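PDB 5M1T: MucR Phosphodiesterase from Pseudomonas aeruginosa, which belongs to the EAL-domain family, whose barrel here carries two magnesium ions and bound C2E. Local coordinates for residues A[46-51]-A[101-106]. Sequence-based numbering, arbitrary orientation.
Sequences LVLHYQ and LDEACR. With C2E (9,9'-[(2R,3R,3aS,5S,7aR,9R,10R,10aS,12S,14aR)-3,5,10,12-tetrahydroxy-5,12-dioxidooctahydro-2H,7H-difuro[3,2-d:3',2'-j][1,3,7,9,2,8]tetraoxadiphosphacyclododecine-2,9-diyl]bis(2-amino-1,9-dihydro-6H-purin-6-one)), chain C.
Within the TIM-barrel-like EAL fold, L48 and Y50 of strand 46-55 pack against E103 and A104 of helix 93-113. This helix lies in the beta-alpha-beta crossover between the parallel strands 61-72 and 120-124. Strand 46-55 runs antiparallel to its neighbour 61-72.

The apolar part is small. L48 CD1 lies 3.8 Å from E103 CG. The same methyl is 4.1 Å from A104 CB, so one branch meets both helix residues. The L48 and E103 chains run alongside in opposite senses. The Y50 chain lies nearly perpendicular to that of E103, with its OH 3.9 Å from E103 CG. Its ring also meets W111 edge-to-face. A104 continues the packing onto I121 and V123 of strand 120-124.

No direct hydrogen bond joins the segments; water does. Y50 OH donates to a water 2.7 Å away, which lies in the ring plane at the edge. That water donates to E103 OE2, also at 2.7 Å. A second water accepts from L48 N and makes a weak bond to the same OE2.

In E103, chi1 (175°) sets CG anti to the backbone N, beside L48 and Y50. The bend at chi2 (73°) then turns the carboxylate to R106. R106 NE is 3.1 Å from E103 OE1, which lies in the guanidinium plane but is met 46° out of the carboxylate plane. R106 NH2 meets E103 OE2 on its syn side at 2.9 Å, also tilted from that plane. Q51, farther along the strand, lines the ligand pocket, with NE2 3.1 Å from N7 of C2E.

E103 thus has two roles: its CG packs on the strand, and its carboxylate takes the salt bridge and the waters. These partners probably keep the carboxylate ionised and limit its rotation.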
ATOM      1  N   LEU A  46      18.939  -7.710 -14.956  1.00 27.28           N
ATOM      2  CA  LEU A  46      17.548  -7.320 -15.205  1.00 27.25           C
ATOM      3  C   LEU A  46      17.428  -6.310 -16.329  1.00 27.09           C
ATOM      4  O   LEU A  46      18.117  -5.289 -16.344  1.00 27.12           O
ATOM      5  CB  LEU A  46      16.851  -6.807 -13.935  1.00 27.20           C
ATOM      6  CG  LEU A  46      16.670  -7.794 -12.787  1.00 27.53           C
ATOM      7  CD1 LEU A  46      15.773  -7.221 -11.681  1.00 27.78           C
ATOM      8  CD2 LEU A  46      16.126  -9.124 -13.273  1.00 27.70           C
ATOM      9  N   VAL A  47      16.530  -6.602 -17.277  1.00 26.71           N
ATOM     10  CA  VAL A  47      16.319  -5.754 -18.450  1.00 26.33           C
ATOM     11  C   VAL A  47      14.835  -5.549 -18.721  1.00 25.59           C
ATOM     12  O   VAL A  47      14.018  -6.402 -18.371  1.00 25.76           O
ATOM     13  CB  VAL A  47      16.971  -6.380 -19.702  1.00 27.51           C
ATOM     14  CG1 VAL A  47      18.458  -6.525 -19.498  1.00 28.89           C
ATOM     15  CG2 VAL A  47      16.367  -7.743 -20.026  1.00 27.68           C
ATOM     16  N   LEU A  48      14.473  -4.442 -19.358  1.00 25.18           N
ATOM     17  CA  LEU A  48      13.094  -4.248 -19.799  1.00 25.07           C
ATOM     18  C   LEU A  48      12.906  -4.603 -21.251  1.00 25.70           C
ATOM     19  O   LEU A  48      13.684  -4.187 -22.118  1.00 24.97           O
ATOM     20  CB  LEU A  48      12.631  -2.818 -19.602  1.00 24.33           C
ATOM     21  CG  LEU A  48      12.344  -2.385 -18.192  1.00 23.74           C
ATOM     22  CD1 LEU A  48      11.759  -0.974 -18.212  1.00 23.05           C
ATOM     23  CD2 LEU A  48      11.364  -3.339 -17.540  1.00 23.60           C
ATOM     24  N   HIS A  49      11.852  -5.373 -21.509  1.00 25.73           N
ATOM     25  CA  HIS A  49      11.342  -5.510 -22.862  1.00 25.46           C
ATOM     26  C   HIS A  49      10.050  -4.703 -22.945  1.00 25.02           C
ATOM     27  O   HIS A  49       9.415  -4.402 -21.932  1.00 25.53           O
ATOM     28  CB  HIS A  49      11.134  -6.972 -23.197  1.00 25.62           C
ATOM     29  CG  HIS A  49      12.416  -7.709 -23.428  1.00 26.31           C
ATOM     30  ND1 HIS A  49      12.480  -8.922 -24.081  1.00 26.67           N
ATOM     31  CD2 HIS A  49      13.692  -7.389 -23.107  1.00 26.62           C
ATOM     32  CE1 HIS A  49      13.734  -9.336 -24.119  1.00 26.88           C
ATOM     33  NE2 HIS A  49      14.490  -8.418 -23.543  1.00 27.62           N
ATOM     34  N   TYR A  50       9.696  -4.313 -24.154  1.00 24.31           N
ATOM     35  CA  TYR A  50       8.600  -3.422 -24.385  1.00 23.96           C
ATOM     36  C   TYR A  50       7.715  -4.068 -25.420  1.00 23.97           C
ATOM     37  O   TYR A  50       8.209  -4.540 -26.448  1.00 24.95           O
ATOM     38  CB  TYR A  50       9.122  -2.067 -24.882  1.00 24.78           C
ATOM     39  CG  TYR A  50      10.074  -1.418 -23.898  1.00 24.22           C
ATOM     40  CD1 TYR A  50       9.606  -0.682 -22.846  1.00 24.18           C
ATOM     41  CD2 TYR A  50      11.431  -1.570 -24.022  1.00 24.60           C
ATOM     42  CE1 TYR A  50      10.464  -0.115 -21.914  1.00 24.14           C
ATOM     43  CE2 TYR A  50      12.307  -1.009 -23.097  1.00 24.73           C
ATOM     44  CZ  TYR A  50      11.823  -0.285 -22.045  1.00 24.12           C
ATOM     45  OH  TYR A  50      12.704   0.288 -21.154  1.00 23.74           O
ATOM     46  N   GLN A  51       6.414  -4.141 -25.138  1.00 23.29           N
ATOM     47  CA  GLN A  51       5.456  -4.644 -26.121  1.00 23.53           C
ATOM     48  C   GLN A  51       4.540  -3.534 -26.670  1.00 23.00           C
ATOM     49  O   GLN A  51       3.894  -2.817 -25.914  1.00 22.41           O
ATOM     50  CB  GLN A  51       4.620  -5.766 -25.551  1.00 23.30           C
ATOM     51  CG  GLN A  51       3.943  -6.523 -26.689  1.00 23.92           C
ATOM     52  CD  GLN A  51       2.996  -7.584 -26.223  1.00 23.69           C
ATOM     53  OE1 GLN A  51       2.512  -7.543 -25.088  1.00 22.92           O
ATOM     54  NE2 GLN A  51       2.742  -8.564 -27.099  1.00 24.22           N
ATOM     55  N   LEU A 101      10.706   1.447 -12.980  1.00 22.31           N
ATOM     56  CA  LEU A 101      10.115   2.766 -13.182  1.00 22.63           C
ATOM     57  C   LEU A 101      11.135   3.778 -13.725  1.00 22.81           C
ATOM     58  O   LEU A 101      10.836   4.511 -14.658  1.00 22.68           O
ATOM     59  CB  LEU A 101       9.537   3.270 -11.861  1.00 23.01           C
ATOM     60  CG  LEU A 101       8.767   4.593 -11.858  1.00 23.60           C
ATOM     61  CD1 LEU A 101       7.620   4.633 -12.852  1.00 23.72           C
ATOM     62  CD2 LEU A 101       8.260   4.798 -10.445  1.00 23.73           C
ATOM     63  N   ASP A 102      12.326   3.807 -13.125  1.00 22.70           N
ATOM     64  CA  ASP A 102      13.424   4.670 -13.588  1.00 23.12           C
ATOM     65  C   ASP A 102      13.783   4.450 -15.066  1.00 23.10           C
ATOM     66  O   ASP A 102      13.785   5.373 -15.831  1.00 23.02           O
ATOM     67  CB  ASP A 102      14.682   4.402 -12.769  1.00 23.26           C
ATOM     68  CG  ASP A 102      15.825   5.286 -13.171  1.00 23.89           C
ATOM     69  OD1 ASP A 102      15.687   6.518 -13.022  1.00 24.23           O
ATOM     70  OD2 ASP A 102      16.853   4.763 -13.656  1.00 24.80           O
ATOM     71  N   GLU A 103      14.073   3.209 -15.425  1.00 23.76           N
ATOM     72  CA  GLU A 103      14.447   2.830 -16.785  1.00 24.80           C
ATOM     73  C   GLU A 103      13.322   3.059 -17.792  1.00 24.31           C
ATOM     74  O   GLU A 103      13.573   3.395 -18.942  1.00 24.62           O
ATOM     75  CB  GLU A 103      14.855   1.341 -16.811  1.00 25.50           C
ATOM     76  CG  GLU A 103      15.155   0.782 -18.185  1.00 26.43           C
ATOM     77  CD  GLU A 103      16.482   1.256 -18.786  1.00 27.56           C
ATOM     78  OE1 GLU A 103      17.242   2.013 -18.146  1.00 28.34           O
ATOM     79  OE2 GLU A 103      16.757   0.872 -19.935  1.00 28.52           O
ATOM     80  N   ALA A 104      12.081   2.851 -17.375  1.00 23.68           N
ATOM     81  CA  ALA A 104      10.944   3.087 -18.252  1.00 22.83           C
ATOM     82  C   ALA A 104      10.819   4.589 -18.512  1.00 22.70           C
ATOM     83  O   ALA A 104      10.516   5.036 -19.615  1.00 21.53           O
ATOM     84  CB  ALA A 104       9.675   2.561 -17.605  1.00 22.57           C
ATOM     85  N   CYS A 105      10.991   5.377 -17.471  1.00 22.87           N
ATOM     86  CA  CYS A 105      10.887   6.824 -17.631  1.00 24.11           C
ATOM     87  C   CYS A 105      12.032   7.353 -18.469  1.00 24.25           C
ATOM     88  O   CYS A 105      11.850   8.253 -19.266  1.00 24.12           O
ATOM     89  CB  CYS A 105      10.817   7.540 -16.270  1.00 24.69           C
ATOM     90  SG  CYS A 105       9.214   7.338 -15.437  1.00 25.38           S
ATOM     91  N   ARG A 106      13.210   6.778 -18.303  1.00 25.93           N
ATOM     92  CA  ARG A 106      14.393   7.177 -19.067  1.00 26.48           C
ATOM     93  C   ARG A 106      14.143   6.911 -20.532  1.00 26.10           C
ATOM     94  O   ARG A 106      14.382   7.770 -21.404  1.00 25.48           O
ATOM     95  CB  ARG A 106      15.613   6.388 -18.617  1.00 28.01           C
ATOM     96  CG  ARG A 106      16.937   6.964 -19.126  1.00 29.97           C
ATOM     97  CD  ARG A 106      18.153   6.109 -18.768  1.00 32.13           C
ATOM     98  NE  ARG A 106      18.081   4.763 -19.338  1.00 34.12           N
ATOM     99  CZ  ARG A 106      18.366   4.443 -20.611  1.00 37.04           C
ATOM    100  NH1 ARG A 106      18.789   5.356 -21.480  1.00 38.71           N
ATOM    101  NH2 ARG A 106      18.230   3.182 -21.028  1.00 38.07           N
TER
HETATM  102  P1  C2E C 701       0.665  -8.708 -17.708  1.00 22.24           P
HETATM  103  O2P C2E C 701       0.638  -7.350 -17.064  1.00 20.84           O
HETATM  104  O1P C2E C 701      -0.691  -9.282 -18.063  1.00 23.32           O
HETATM  105  O5' C2E C 701       1.568  -8.588 -19.018  1.00 22.29           O
HETATM  106  C5' C2E C 701       1.177  -9.202 -20.226  1.00 23.46           C
HETATM  107  C4' C2E C 701       1.769 -10.587 -20.350  1.00 24.20           C
HETATM  108  O4' C2E C 701       1.181 -11.228 -21.498  1.00 24.39           O
HETATM  109  C3' C2E C 701       3.268 -10.561 -20.598  1.00 24.54           C
HETATM  110  O3' C2E C 701       3.850 -11.723 -20.009  1.00 24.24           O
HETATM  111  C2' C2E C 701       3.392 -10.660 -22.103  1.00 24.90           C
HETATM  112  O2' C2E C 701       4.635 -11.219 -22.532  1.00 24.85           O
HETATM  113  C1' C2E C 701       2.233 -11.605 -22.389  1.00 25.52           C
HETATM  114  N9  C2E C 701       1.732 -11.535 -23.761  1.00 26.89           N
HETATM  115  C8  C2E C 701       1.536 -10.429 -24.497  1.00 28.42           C
HETATM  116  N7  C2E C 701       1.052 -10.762 -25.714  1.00 28.63           N
HETATM  117  C5  C2E C 701       0.923 -12.095 -25.749  1.00 27.16           C
HETATM  118  C6  C2E C 701       0.468 -13.086 -26.731  1.00 27.17           C
HETATM  119  O6  C2E C 701       0.059 -12.713 -27.853  1.00 26.62           O
HETATM  120  N1  C2E C 701       0.504 -14.377 -26.365  1.00 27.66           N
HETATM  121  C2  C2E C 701       0.944 -14.778 -25.150  1.00 27.78           C
HETATM  122  N2  C2E C 701       0.963 -16.095 -24.841  1.00 28.62           N
HETATM  123  N3  C2E C 701       1.364 -13.920 -24.203  1.00 27.41           N
HETATM  124  C4  C2E C 701       1.379 -12.598 -24.458  1.00 27.29           C
HETATM  125  P11 C2E C 701       5.181 -11.608 -19.114  1.00 24.35           P
HETATM  126  O21 C2E C 701       6.134 -10.637 -19.792  1.00 25.26           O
HETATM  127  O11 C2E C 701       5.803 -12.959 -19.007  1.00 23.75           O
HETATM  128  O5A C2E C 701       4.739 -11.019 -17.695  1.00 23.76           O
HETATM  129  C5A C2E C 701       3.798 -11.757 -16.911  1.00 23.16           C
HETATM  130  C4A C2E C 701       3.282 -10.888 -15.784  1.00 22.66           C
HETATM  131  O4A C2E C 701       4.356 -10.434 -14.966  1.00 22.85           O
HETATM  132  C3A C2E C 701       2.649  -9.611 -16.269  1.00 22.98           C
HETATM  133  O3A C2E C 701       1.317  -9.799 -16.716  1.00 23.46           O
HETATM  134  C2A C2E C 701       2.734  -8.720 -15.057  1.00 22.75           C
HETATM  135  O2A C2E C 701       1.707  -9.013 -14.121  1.00 23.97           O
HETATM  136  C1A C2E C 701       4.048  -9.137 -14.444  1.00 22.88           C
HETATM  137  N91 C2E C 701       5.112  -8.147 -14.777  1.00 23.00           N
HETATM  138  C81 C2E C 701       5.879  -8.068 -15.884  1.00 22.66           C
HETATM  139  N71 C2E C 701       6.759  -7.035 -15.787  1.00 22.34           N
HETATM  140  C51 C2E C 701       6.541  -6.452 -14.596  1.00 22.03           C
HETATM  141  C61 C2E C 701       7.098  -5.311 -13.849  1.00 22.16           C
HETATM  142  O61 C2E C 701       8.010  -4.616 -14.346  1.00 22.02           O
HETATM  143  N11 C2E C 701       6.584  -5.043 -12.635  1.00 22.23           N
HETATM  144  C21 C2E C 701       5.584  -5.780 -12.104  1.00 22.82           C
HETATM  145  N21 C2E C 701       5.109  -5.466 -10.886  1.00 24.19           N
HETATM  146  N31 C2E C 701       5.021  -6.837 -12.726  1.00 22.31           N
HETATM  147  C41 C2E C 701       5.458  -7.186 -13.950  1.00 22.18           C
HETATM  148  O   HOH W   1      16.529  -2.473 -19.623  1.00 24.74           O
HETATM  149  O   HOH W   2      15.251   0.292 -22.106  1.00 27.81           O